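Local coordinates for high potential iron-sulfur protein (Rhodothermus marinus, PDB 3H31) that probably carries single electrons in the aerobic respiratory chain through a [4Fe-4S] cluster, this chain being the cluster-binding part of a longer membrane-associated protein, at residues E2-T6 with Y24-S28. Residues are numbered along the deposited sequence; the frame is centred on the assembly and turned at random.
Sequences ELTCT and YTDHS
Asp26 OD2 is gripped from two directions. The backbone N of Cys5 donates to it at 2.8 Å, with an N-H...O angle of 161°. This bond uses the syn lone pair of OD2, on the side of OD1. A water donates to the same OD2 atom at 3.0 Å and also to Leu3 O at 2.7 Å, bridging the two segments. The other carboxylate oxygen, Asp26 OD1, accepts from Tyr24 OH at 2.7 Å. The hydroxyl meets OD1 on its anti side, 17° out of the carboxylate plane. With both oxygens bonded, the carboxylate has little freedom to rotate.

Carbon atoms of 2-6 pack round this group. Cys5 CB lies close to Asp26 OD1, at 3.3 Å. Thr6 crosses the Asp26 side chain at a slant, with its methyl CG2 3.7 Å from Asp26 OD2.

The contact ties the N-terminal loop of this HiPIP to the loop that follows helix 13-21. Tyr24 belongs to the pocket of the iron-sulfur cluster and touches the cluster. Its CG is anti to the backbone N (chi1 172°), which carries the ring toward 2-6, and the hydroxyl ends at Asp26 OD1. The hydroxyl also hydrogen-bonds with the backbone N of His61. Asp26 therefore sits in the second shell of the cluster and, with His61, holds the hydroxyl of a pocket residue. Its probable negative charge may polarise the Tyr24 hydroxyl.

Arg19 bonds to Cys5 O and makes a cation-pi contact with the Tyr24 ring. Cys5 SG forms a disulfide with Cys50, which ties the N-terminal loop to the chain just before strand 52-53.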
loop_
_atom_site.group_PDB
_atom_site.type_symbol
_atom_site.label_atom_id
_atom_site.label_comp_id
_atom_site.label_asym_id
_atom_site.label_seq_id
_atom_site.Cartn_x
_atom_site.Cartn_y
_atom_site.Cartn_z
ATOM N N GLU A 2 2.157 -12.916 -9.886
ATOM C CA GLU A 2 2.194 -11.452 -9.857
ATOM C C GLU A 2 2.773 -11.119 -8.464
ATOM O O GLU A 2 2.886 -11.842 -7.484
ATOM C CB GLU A 2 0.921 -10.749 -10.221
ATOM C CG GLU A 2 0.741 -10.711 -11.744
ATOM C CD GLU A 2 -0.223 -11.707 -12.326
ATOM O OE1 GLU A 2 -1.301 -11.209 -12.717
ATOM O OE2 GLU A 2 0.024 -12.918 -12.441
ATOM N N LEU A 3 3.408 -9.970 -8.522
ATOM C CA LEU A 3 3.838 -9.171 -7.395
ATOM C C LEU A 3 2.775 -9.160 -6.314
ATOM O O LEU A 3 1.614 -8.771 -6.576
ATOM C CB LEU A 3 4.143 -7.752 -7.845
ATOM C CG LEU A 3 4.604 -6.809 -6.730
ATOM C CD1 LEU A 3 5.929 -7.327 -6.193
ATOM C CD2 LEU A 3 4.721 -5.390 -7.196
ATOM N N THR A 4 3.142 -9.519 -5.113
ATOM C CA THR A 4 2.307 -9.442 -3.922
ATOM C C THR A 4 3.084 -8.655 -2.861
ATOM O O THR A 4 4.291 -8.728 -2.777
ATOM C CB THR A 4 1.835 -10.788 -3.350
ATOM O OG1 THR A 4 2.979 -11.541 -3.023
ATOM C CG2 THR A 4 0.983 -11.595 -4.353
ATOM N N CYS A 5 2.320 -7.942 -2.030
ATOM C CA CYS A 5 2.867 -7.008 -1.050
ATOM C C CYS A 5 2.212 -7.152 0.307
ATOM O O CYS A 5 1.994 -6.201 1.032
ATOM C CB CYS A 5 2.772 -5.546 -1.532
ATOM S SG CYS A 5 3.582 -5.335 -3.157
ATOM N N THR A 6 1.986 -8.416 0.671
ATOM C CA THR A 6 1.295 -8.746 1.914
ATOM C C THR A 6 2.214 -9.363 2.950
ATOM O O THR A 6 1.734 -9.777 4.014
ATOM C CB THR A 6 0.114 -9.697 1.585
ATOM O OG1 THR A 6 0.628 -10.728 0.778
ATOM C CG2 THR A 6 -1.027 -8.972 0.888
ATOM N N TYR A 24 -5.717 -2.073 4.575
ATOM C CA TYR A 24 -4.780 -2.185 3.458
ATOM C C TYR A 24 -5.092 -3.482 2.672
ATOM O O TYR A 24 -5.199 -4.549 3.278
ATOM C CB TYR A 24 -3.268 -2.140 3.952
ATOM C CG TYR A 24 -2.454 -2.464 2.685
ATOM C CD1 TYR A 24 -2.259 -1.481 1.714
ATOM C CD2 TYR A 24 -1.992 -3.758 2.422
ATOM C CE1 TYR A 24 -1.590 -1.771 0.537
ATOM C CE2 TYR A 24 -1.401 -4.045 1.227
ATOM C CZ TYR A 24 -1.162 -3.089 0.298
ATOM O OH TYR A 24 -0.605 -3.377 -0.897
ATOM N N THR A 25 -5.104 -3.338 1.347
ATOM C CA THR A 25 -5.251 -4.475 0.454
ATOM C C THR A 25 -4.337 -4.268 -0.728
ATOM O O THR A 25 -4.133 -3.145 -1.195
ATOM C CB THR A 25 -6.705 -4.617 -0.008
ATOM O OG1 THR A 25 -6.848 -5.718 -0.904
ATOM C CG2 THR A 25 -7.266 -3.357 -0.715
ATOM N N ASP A 26 -3.811 -5.366 -1.282
ATOM C CA ASP A 26 -3.123 -5.333 -2.546
ATOM C C ASP A 26 -4.018 -5.072 -3.771
ATOM O O ASP A 26 -3.514 -4.698 -4.828
ATOM C CB ASP A 26 -2.391 -6.659 -2.804
ATOM C CG ASP A 26 -1.017 -6.857 -2.278
ATOM O OD1 ASP A 26 -0.505 -6.006 -1.506
ATOM O OD2 ASP A 26 -0.406 -7.919 -2.650
ATOM N N HIS A 27 -5.306 -5.364 -3.629
ATOM C CA HIS A 27 -6.261 -5.336 -4.719
ATOM C C HIS A 27 -7.348 -4.318 -4.393
ATOM O O HIS A 27 -8.359 -4.692 -3.825
ATOM C CB HIS A 27 -6.890 -6.738 -5.000
ATOM C CG HIS A 27 -5.919 -7.732 -5.562
ATOM N ND1 HIS A 27 -5.156 -8.559 -4.762
ATOM C CD2 HIS A 27 -5.683 -8.074 -6.848
ATOM C CE1 HIS A 27 -4.437 -9.373 -5.589
ATOM N NE2 HIS A 27 -4.727 -9.074 -6.842
ATOM N N SER A 28 -7.147 -3.049 -4.751
ATOM C CA SER A 28 -8.117 -2.046 -4.426
ATOM C C SER A 28 -9.534 -2.438 -4.890
ATOM O O SER A 28 -9.643 -2.885 -6.044
ATOM C CB SER A 28 -7.786 -0.735 -5.117
ATOM O OG SER A 28 -8.836 0.171 -4.784
HETATM O O HOH W 1 -0.919 -8.541 -5.578
#